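Local coordinates for protein putative N-acetylmuramoyl-L-alanine amidase (Enterococcus phage phiM1EF22, PDB 7D55) that probably binds the enterococcal cell wall as the tetrameric cell-binding domain of a phage endolysin, a putative N-acetylmuramoyl-L-alanine amidase, at residues M1-E6 against P58-K63; Y5-N10 against A22-F27. All blocks are in the same frame, centred on the assembly; numbering follows the deposited sequence.

Contact 1 of 2, residues M1-E6 against P58-K63; sequences MYCLYE and PFYSQK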
ATOM      1  N   MET A   1      -6.426   5.382   2.472  1.00 24.10           N
ATOM      2  CA  MET A   1      -6.636   6.388   1.435  1.00 22.07           C
ATOM      3  C   MET A   1      -6.962   5.758   0.096  1.00 19.77           C
ATOM      4  O   MET A   1      -6.073   5.370  -0.667  1.00 22.13           O
ATOM      5  CB  MET A   1      -5.414   7.294   1.283  1.00 23.05           C
ATOM      6  CG  MET A   1      -5.359   8.358   2.354  1.00 38.65           C
ATOM      7  SD  MET A   1      -4.109   9.598   2.034  1.00 43.81           S
ATOM      8  CE  MET A   1      -4.715  10.354   0.529  1.00 13.97           C
ATOM      9  N   TYR A   2      -8.252   5.663  -0.174  1.00 12.20           N
ATOM     10  CA  TYR A   2      -8.776   5.116  -1.412  1.00 11.66           C
ATOM     11  C   TYR A   2      -9.809   6.082  -1.960  1.00 12.36           C
ATOM     12  O   TYR A   2     -10.486   6.783  -1.205  1.00 12.56           O
ATOM     13  CB  TYR A   2      -9.465   3.783  -1.152  1.00 14.87           C
ATOM     14  CG  TYR A   2      -8.537   2.735  -0.603  1.00 15.59           C
ATOM     15  CD1 TYR A   2      -7.841   1.885  -1.454  1.00 20.09           C
ATOM     16  CD2 TYR A   2      -8.343   2.603   0.771  1.00 24.64           C
ATOM     17  CE1 TYR A   2      -6.979   0.933  -0.955  1.00 22.74           C
ATOM     18  CE2 TYR A   2      -7.482   1.651   1.279  1.00 28.94           C
ATOM     19  CZ  TYR A   2      -6.803   0.818   0.410  1.00 48.55           C
ATOM     20  OH  TYR A   2      -5.946  -0.138   0.903  1.00 72.20           O
ATOM     21  N   CYS A   3      -9.942   6.103  -3.283  1.00  9.39           N
ATOM     22  CA  CYS A   3     -11.072   6.803  -3.871  1.00  9.87           C
ATOM     23  C   CYS A   3     -11.245   6.338  -5.304  1.00  9.48           C
ATOM     24  O   CYS A   3     -10.340   5.744  -5.898  1.00  9.17           O
ATOM     25  CB  CYS A   3     -10.911   8.328  -3.805  1.00 12.00           C
ATOM     26  SG  CYS A   3      -9.549   9.020  -4.756  1.00 13.48           S
ATOM     27  N   LEU A   4     -12.443   6.576  -5.832  1.00  8.96           N
ATOM     28  CA  LEU A   4     -12.715   6.521  -7.259  1.00  9.15           C
ATOM     29  C   LEU A   4     -12.974   7.938  -7.739  1.00  8.69           C
ATOM     30  O   LEU A   4     -13.495   8.774  -6.995  1.00  8.73           O
ATOM     31  CB  LEU A   4     -13.957   5.676  -7.547  1.00  8.91           C
ATOM     32  CG  LEU A   4     -13.810   4.180  -7.240  1.00  9.99           C
ATOM     33  CD1 LEU A   4     -15.176   3.502  -7.104  1.00 10.30           C
ATOM     34  CD2 LEU A   4     -12.974   3.522  -8.329  1.00 10.97           C
ATOM     35  N   TYR A   5     -12.610   8.210  -8.988  1.00  9.18           N
ATOM     36  CA  TYR A   5     -12.850   9.526  -9.567  1.00  9.01           C
ATOM     37  C   TYR A   5     -12.904   9.373 -11.076  1.00  8.62           C
ATOM     38  O   TYR A   5     -12.586   8.317 -11.624  1.00  9.48           O
ATOM     39  CB  TYR A   5     -11.777  10.549  -9.148  1.00  8.83           C
ATOM     40  CG  TYR A   5     -10.382  10.237  -9.647  1.00  8.69           C
ATOM     41  CD1 TYR A   5      -9.556   9.360  -8.956  1.00  9.33           C
ATOM     42  CD2 TYR A   5      -9.885  10.837 -10.806  1.00  8.52           C
ATOM     43  CE1 TYR A   5      -8.270   9.080  -9.407  1.00  9.18           C
ATOM     44  CE2 TYR A   5      -8.592  10.568 -11.262  1.00  7.79           C
ATOM     45  CZ  TYR A   5      -7.797   9.688 -10.560  1.00  8.84           C
ATOM     46  OH  TYR A   5      -6.525   9.405 -11.012  1.00  9.75           O
ATOM     47  N   GLU A   6     -13.309  10.443 -11.750  1.00  9.68           N
ATOM     48  CA  GLU A   6     -13.325  10.459 -13.203  1.00  9.55           C
ATOM     49  C   GLU A   6     -12.360  11.520 -13.708  1.00  9.70           C
ATOM     50  O   GLU A   6     -12.184  12.560 -13.070  1.00 10.28           O
ATOM     51  CB  GLU A   6     -14.733  10.763 -13.712  1.00 11.55           C
ATOM     52  CG  GLU A   6     -15.702   9.618 -13.467  1.00 13.91           C
ATOM     53  CD  GLU A   6     -17.136   9.983 -13.797  1.00 19.04           C
ATOM     54  OE1 GLU A   6     -17.994   9.918 -12.901  1.00 24.80           O
ATOM     55  OE2 GLU A   6     -17.409  10.336 -14.948  1.00 19.66           O
ATOM     56  N   PRO A  58     -15.003   6.687  -1.012  1.00  9.10           N
ATOM     57  CA  PRO A  58     -15.158   8.042  -1.550  1.00 11.32           C
ATOM     58  C   PRO A  58     -15.099   8.044  -3.068  1.00 10.73           C
ATOM     59  O   PRO A  58     -14.270   7.366  -3.676  1.00 11.27           O
ATOM     60  CB  PRO A  58     -13.963   8.790  -0.958  1.00 11.84           C
ATOM     61  CG  PRO A  58     -13.661   8.058   0.300  1.00 12.72           C
ATOM     62  CD  PRO A  58     -13.928   6.613  -0.009  1.00 10.99           C
ATOM     63  N   PHE A  59     -15.985   8.826  -3.678  1.00 11.94           N
ATOM     64  CA  PHE A  59     -16.053   8.967  -5.126  1.00 12.51           C
ATOM     65  C   PHE A  59     -16.135  10.448  -5.453  1.00 13.30           C
ATOM     66  O   PHE A  59     -16.917  11.184  -4.841  1.00 17.51           O
ATOM     67  CB  PHE A  59     -17.287   8.236  -5.685  1.00 15.15           C
ATOM     68  CG  PHE A  59     -17.532   8.469  -7.163  1.00 19.96           C
ATOM     69  CD1 PHE A  59     -16.694   7.908  -8.120  1.00 22.63           C
ATOM     70  CD2 PHE A  59     -18.608   9.232  -7.590  1.00 23.24           C
ATOM     71  CE1 PHE A  59     -16.914   8.113  -9.483  1.00 23.06           C
ATOM     72  CE2 PHE A  59     -18.839   9.444  -8.957  1.00 24.53           C
ATOM     73  CZ  PHE A  59     -17.990   8.883  -9.903  1.00 23.99           C
ATOM     74  N   TYR A  60     -15.318  10.895  -6.395  1.00 10.13           N
ATOM     75  CA  TYR A  60     -15.375  12.268  -6.862  1.00 10.26           C
ATOM     76  C   TYR A  60     -15.969  12.236  -8.258  1.00 11.67           C
ATOM     77  O   TYR A  60     -15.399  11.616  -9.165  1.00 15.10           O
ATOM     78  CB  TYR A  60     -13.986  12.888  -6.871  1.00 10.97           C
ATOM     79  CG  TYR A  60     -13.397  13.054  -5.493  1.00 11.97           C
ATOM     80  CD1 TYR A  60     -12.701  12.015  -4.894  1.00 11.93           C
ATOM     81  CD2 TYR A  60     -13.542  14.244  -4.787  1.00 13.07           C
ATOM     82  CE1 TYR A  60     -12.157  12.150  -3.640  1.00 12.77           C
ATOM     83  CE2 TYR A  60     -12.989  14.395  -3.531  1.00 13.37           C
ATOM     84  CZ  TYR A  60     -12.302  13.343  -2.959  1.00 13.63           C
ATOM     85  OH  TYR A  60     -11.742  13.480  -1.707  1.00 17.17           O
ATOM     86  N   SER A  61     -17.123  12.863  -8.417  1.00 11.53           N
ATOM     87  CA  SER A  61     -17.782  12.900  -9.706  1.00 11.58           C
ATOM     88  C   SER A  61     -17.291  14.110 -10.489  1.00  9.98           C
ATOM     89  O   SER A  61     -16.535  14.949  -9.987  1.00 11.27           O
ATOM     90  CB  SER A  61     -19.294  12.972  -9.519  1.00 13.92           C
ATOM     91  OG  SER A  61     -19.690  14.312  -9.302  1.00 15.08           O
ATOM     92  N   GLN A  62     -17.772  14.230 -11.728  1.00  9.87           N
ATOM     93  CA  GLN A  62     -17.420  15.381 -12.554  1.00 10.59           C
ATOM     94  C   GLN A  62     -18.041  16.683 -12.070  1.00 11.24           C
ATOM     95  O   GLN A  62     -17.690  17.743 -12.592  1.00 11.31           O
ATOM     96  CB  GLN A  62     -17.809  15.137 -14.007  1.00 10.30           C
ATOM     97  CG  GLN A  62     -16.959  14.080 -14.696  1.00 10.51           C
ATOM     98  CD  GLN A  62     -17.370  13.903 -16.139  1.00 11.27           C
ATOM     99  OE1 GLN A  62     -17.434  14.874 -16.885  1.00 12.82           O
ATOM    100  NE2 GLN A  62     -17.658  12.662 -16.538  1.00 12.01           N
ATOM    101  N   LYS A  63     -18.975  16.634 -11.118  1.00 12.49           N
ATOM    102  CA  LYS A  63     -19.428  17.864 -10.485  1.00 14.68           C
ATOM    103  C   LYS A  63     -18.309  18.498  -9.667  1.00 17.48           C
ATOM    104  O   LYS A  63     -18.166  19.728  -9.651  1.00 21.36           O
ATOM    105  CB  LYS A  63     -20.655  17.572  -9.620  1.00 15.32           C
ATOM    106  CG  LYS A  63     -21.223  18.782  -8.907  1.00 18.83           C
ATOM    107  CD  LYS A  63     -22.539  18.449  -8.213  1.00 23.17           C
ATOM    108  CE  LYS A  63     -23.156  19.691  -7.570  1.00 26.73           C
ATOM    109  NZ  LYS A  63     -22.187  20.368  -6.656  1.00 29.28           N
TER
HETATM  110  O   HOH W   1     -19.449  12.258 -12.918  1.00 15.93           O
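The Phe59 ring takes Leu4 CB and Glu6 OE1 at its edge, close to its plane, the first 3.6 Å from CD1 and the second 3.2 Å from CZ; carboxylate and ring planes are 27° apart. The Tyr60 ring presents its edge to Cys3, whose CB lies 4.0 Å from CE1, while its stacking partner is Trp65 and its hydroxyl bonds Asp47 of a second subunit. Phe59 and Leu4 share one side of the sheet; with CG anti to N (chi1 173°) the Phe59 ring stands beside its own carbonyl carbon. Tyr60 shares the other side with Tyr5, CB against CB.

The far end of the contact is polar. Gln62 NE2 gives a nearly straight hydrogen bond of 2.8 Å to Glu6 OE2, the acceptor lying in the amide plane but the donor above the carboxylate plane, the two groups being almost perpendicular. A water donates to Glu6 OE1 and accepts from Gln62 N, so each carboxylate oxygen has its own partner and the water ties the side chain to the backbone beyond the strand.

Between these groups the backbones run nearly parallel, end-to-end directions 13° apart. Leu4 uses both its peptide groups: its N donates to Pro58 O at 2.9 Å, and its O accepts from Tyr60 N at the same length. Donating to the residue before Phe59 and accepting from the one after it is the signature of a parallel beta bridge, here adding the short, weakly bonded strand 59-60 as an outermost strand of this chain's mixed sheet after the helix 39-53 connection.

Contact 2 of 2, residues Y5-N10 against A22-F27; sequences YERPIN and AWTVMF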
ATOM      1  N   TYR A   5     -12.610   8.210  -8.988  1.00  9.18           N
ATOM      2  CA  TYR A   5     -12.850   9.526  -9.567  1.00  9.01           C
ATOM      3  C   TYR A   5     -12.904   9.373 -11.076  1.00  8.62           C
ATOM      4  O   TYR A   5     -12.586   8.317 -11.624  1.00  9.48           O
ATOM      5  CB  TYR A   5     -11.777  10.549  -9.148  1.00  8.83           C
ATOM      6  CG  TYR A   5     -10.382  10.237  -9.647  1.00  8.69           C
ATOM      7  CD1 TYR A   5      -9.556   9.360  -8.956  1.00  9.33           C
ATOM      8  CD2 TYR A   5      -9.885  10.837 -10.806  1.00  8.52           C
ATOM      9  CE1 TYR A   5      -8.270   9.080  -9.407  1.00  9.18           C
ATOM     10  CE2 TYR A   5      -8.592  10.568 -11.262  1.00  7.79           C
ATOM     11  CZ  TYR A   5      -7.797   9.688 -10.560  1.00  8.84           C
ATOM     12  OH  TYR A   5      -6.525   9.405 -11.012  1.00  9.75           O
ATOM     13  N   GLU A   6     -13.309  10.443 -11.750  1.00  9.68           N
ATOM     14  CA  GLU A   6     -13.325  10.459 -13.203  1.00  9.55           C
ATOM     15  C   GLU A   6     -12.360  11.520 -13.708  1.00  9.70           C
ATOM     16  O   GLU A   6     -12.184  12.560 -13.070  1.00 10.28           O
ATOM     17  CB  GLU A   6     -14.733  10.763 -13.712  1.00 11.55           C
ATOM     18  CG  GLU A   6     -15.702   9.618 -13.467  1.00 13.91           C
ATOM     19  CD  GLU A   6     -17.136   9.983 -13.797  1.00 19.04           C
ATOM     20  OE1 GLU A   6     -17.994   9.918 -12.901  1.00 24.80           O
ATOM     21  OE2 GLU A   6     -17.409  10.336 -14.948  1.00 19.66           O
ATOM     22  N   ARG A   7     -11.747  11.266 -14.865  1.00  9.31           N
ATOM     23  CA  ARG A   7     -10.801  12.208 -15.447  1.00  8.57           C
ATOM     24  C   ARG A   7     -10.778  12.021 -16.960  1.00  7.95           C
ATOM     25  O   ARG A   7     -11.197  10.967 -17.470  1.00  8.70           O
ATOM     26  CB  ARG A   7      -9.398  12.047 -14.835  1.00  8.43           C
ATOM     27  CG  ARG A   7      -8.781  10.678 -15.041  1.00  9.06           C
ATOM     28  CD  ARG A   7      -7.690  10.724 -16.099  1.00 11.25           C
ATOM     29  NE  ARG A   7      -6.568  11.542 -15.646  1.00 12.44           N
ATOM     30  CZ  ARG A   7      -6.083  12.608 -16.282  1.00 11.97           C
ATOM     31  NH1 ARG A   7      -6.605  13.007 -17.442  1.00 11.98           N
ATOM     32  NH2 ARG A   7      -5.056  13.271 -15.752  1.00 11.30           N
ATOM     33  N   PRO A   8     -10.331  13.030 -17.712  1.00  8.41           N
ATOM     34  CA  PRO A   8     -10.415  12.948 -19.179  1.00  8.77           C
ATOM     35  C   PRO A   8      -9.436  11.955 -19.793  1.00  8.94           C
ATOM     36  O   PRO A   8      -8.331  11.715 -19.286  1.00  9.30           O
ATOM     37  CB  PRO A   8     -10.096  14.377 -19.636  1.00  8.68           C
ATOM     38  CG  PRO A   8     -10.422  15.229 -18.456  1.00  7.35           C
ATOM     39  CD  PRO A   8     -10.013  14.402 -17.264  1.00  7.83           C
ATOM     40  N   ILE A   9      -9.844  11.420 -20.944  1.00  8.88           N
ATOM     41  CA  ILE A   9      -9.051  10.470 -21.710  1.00  9.11           C
ATOM     42  C   ILE A   9      -9.296  10.743 -23.186  1.00  9.51           C
ATOM     43  O   ILE A   9     -10.382  11.173 -23.584  1.00 10.11           O
ATOM     44  CB  ILE A   9      -9.385   8.999 -21.325  1.00 10.44           C
ATOM     45  CG1 ILE A   9      -8.461   8.017 -22.037  1.00 11.48           C
ATOM     46  CG2 ILE A   9     -10.831   8.658 -21.649  1.00 11.56           C
ATOM     47  CD1 ILE A   9      -8.541   6.608 -21.480  1.00 13.29           C
ATOM     48  N   ASN A  10      -8.268  10.531 -23.996  1.00 10.27           N
ATOM     49  CA  ASN A  10      -8.417  10.628 -25.442  1.00 12.63           C
ATOM     50  C   ASN A  10      -9.028   9.323 -25.941  1.00 13.53           C
ATOM     51  O   ASN A  10      -8.404   8.264 -25.833  1.00 14.78           O
ATOM     52  CB  ASN A  10      -7.047  10.847 -26.078  1.00 13.89           C
ATOM     53  CG  ASN A  10      -7.123  11.119 -27.576  1.00 15.35           C
ATOM     54  OD1 ASN A  10      -7.820  10.423 -28.316  1.00 15.02           O
ATOM     55  ND2 ASN A  10      -6.384  12.123 -28.030  1.00 17.74           N
ATOM     56  N   ALA A  22     -13.239  12.256 -23.877  1.00 10.75           N
ATOM     57  CA  ALA A  22     -14.079  11.330 -23.138  1.00 10.10           C
ATOM     58  C   ALA A  22     -13.587  11.286 -21.695  1.00  8.99           C
ATOM     59  O   ALA A  22     -12.621  11.965 -21.322  1.00  9.04           O
ATOM     60  CB  ALA A  22     -14.128   9.955 -23.827  1.00 10.41           C
ATOM     61  N   TRP A  23     -14.266  10.493 -20.873  1.00  9.23           N
ATOM     62  CA  TRP A  23     -13.950  10.389 -19.455  1.00  9.22           C
ATOM     63  C   TRP A  23     -13.780   8.929 -19.086  1.00  9.11           C
ATOM     64  O   TRP A  23     -14.426   8.054 -19.670  1.00 10.98           O
ATOM     65  CB  TRP A  23     -15.065  11.026 -18.586  1.00  8.99           C
ATOM     66  CG  TRP A  23     -15.145  12.494 -18.826  1.00 10.15           C
ATOM     67  CD1 TRP A  23     -15.744  13.120 -19.877  1.00 11.40           C
ATOM     68  CD2 TRP A  23     -14.552  13.521 -18.029  1.00 10.75           C
ATOM     69  NE1 TRP A  23     -15.577  14.486 -19.774  1.00 12.52           N
ATOM     70  CE2 TRP A  23     -14.845  14.753 -18.646  1.00 10.59           C
ATOM     71  CE3 TRP A  23     -13.811  13.524 -16.844  1.00 10.71           C
ATOM     72  CZ2 TRP A  23     -14.419  15.969 -18.120  1.00 10.98           C
ATOM     73  CZ3 TRP A  23     -13.398  14.745 -16.311  1.00  9.80           C
ATOM     74  CH2 TRP A  23     -13.695  15.945 -16.957  1.00  8.45           C
ATOM     75  N   THR A  24     -12.895   8.675 -18.120  1.00  8.43           N
ATOM     76  CA  THR A  24     -12.733   7.351 -17.548  1.00  9.01           C
ATOM     77  C   THR A  24     -12.721   7.429 -16.029  1.00  8.53           C
ATOM     78  O   THR A  24     -12.272   8.413 -15.433  1.00  9.07           O
ATOM     79  CB  THR A  24     -11.448   6.657 -18.009  1.00 10.09           C
ATOM     80  OG1 THR A  24     -11.418   5.317 -17.487  1.00 11.27           O
ATOM     81  CG2 THR A  24     -10.207   7.428 -17.534  1.00 10.26           C
ATOM     82  N   VAL A  25     -13.251   6.377 -15.410  1.00  8.79           N
ATOM     83  CA  VAL A  25     -13.100   6.192 -13.977  1.00  8.37           C
ATOM     84  C   VAL A  25     -11.674   5.749 -13.696  1.00  9.62           C
ATOM     85  O   VAL A  25     -11.053   5.049 -14.509  1.00 10.70           O
ATOM     86  CB  VAL A  25     -14.139   5.176 -13.467  1.00  8.69           C
ATOM     87  CG1 VAL A  25     -13.986   4.940 -11.977  1.00  8.71           C
ATOM     88  CG2 VAL A  25     -15.524   5.690 -13.754  1.00 10.13           C
ATOM     89  N   MET A  26     -11.143   6.189 -12.560  1.00  9.67           N
ATOM     90  CA  MET A  26      -9.840   5.790 -12.056  1.00  8.45           C
ATOM     91  C   MET A  26      -9.992   5.396 -10.595  1.00  7.56           C
ATOM     92  O   MET A  26     -10.898   5.864  -9.894  1.00  8.20           O
ATOM     93  CB  MET A  26      -8.833   6.951 -12.110  1.00 11.58           C
ATOM     94  CG  MET A  26      -8.605   7.561 -13.496  1.00 11.84           C
ATOM     95  SD  MET A  26      -7.548   6.606 -14.606  1.00 15.63           S
ATOM     96  CE  MET A  26      -5.970   6.709 -13.756  1.00 14.11           C
ATOM     97  N   PHE A  27      -9.059   4.563 -10.143  1.00  5.89           N
ATOM     98  CA  PHE A  27      -9.018   4.045  -8.783  1.00  6.58           C
ATOM     99  C   PHE A  27      -7.679   4.432  -8.175  1.00  8.15           C
ATOM    100  O   PHE A  27      -6.623   4.138  -8.743  1.00  9.24           O
ATOM    101  CB  PHE A  27      -9.153   2.518  -8.802  1.00  7.71           C
ATOM    102  CG  PHE A  27      -8.871   1.865  -7.483  1.00  9.23           C
ATOM    103  CD1 PHE A  27      -9.588   2.228  -6.352  1.00 10.09           C
ATOM    104  CD2 PHE A  27      -7.931   0.845  -7.387  1.00 11.52           C
ATOM    105  CE1 PHE A  27      -9.342   1.613  -5.134  1.00 11.60           C
ATOM    106  CE2 PHE A  27      -7.679   0.222  -6.179  1.00 11.30           C
ATOM    107  CZ  PHE A  27      -8.395   0.602  -5.047  1.00 12.04           C
TER
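Met26 CB rests over one face of the Tyr5 ring, 3.6 Å from the centroid and displaced toward the rim at CZ, a CH-pi contact within an antiparallel beta ladder. The second CH-pi contact sets Pro8 CG over the six-membered ring of Trp23, 3.9 Å from its centroid, with the two side chains lying side by side and pointing the same way. Arg7 CG then packs on Met26 CG at 3.5 Å, continuing the side of the sheet that carries Tyr5.

The ladder positions these groups. Tyr5 with Met26, Arg7 with Thr24 and Ile9 with Ala22 are hydrogen-bonded pairs, each joined by two reciprocal N-H to O bonds; Glu6-Val25 and Pro8-Trp23 are the non-hydrogen-bonded pairs between them. Proline, lacking an amide hydrogen, thus falls where the ladder asks for none from it. The strand axes diverge from antiparallel, with 138° between their directions, and the Ile9 N to Ala22 O bond reaches its acceptor from 46° above the carbonyl plane.

Farther out, Glu76 receives both the Tyr5 hydroxyl and a salt bridge from Arg7 NH2, tying this side of the sheet to helix 71-78, while Thr24 OG1 bonds Arg35 NE on the next strand. Bends at chi2 (105°) and chi3 bring the Arg7 chain round, and NH1 donates to Pro8 O at 2.8 Å, in the carbonyl plane and on a lone pair.

In the fold
Strand 3-9 serves both contacts, pairing in parallel with 59-60 in contact 1 and antiparallel with 22-28 in contact 2, and Tyr5 and Glu6 belong to both. Contact 2 is the more buried and larger, 630 against 440 Å², with three residue pairs each held by two backbone hydrogen bonds and little side-chain polarity across it. Contact 1, at an outermost strand of the chain's sheet, has two backbone bonds and adds a carboxylate-amide bond and a bridging water. It also reaches the tetramer interface, where Tyr60 meets a second subunit. They touch at several places, among them Gln62 OE1 against Trp23 CE2, at 3.1 Å.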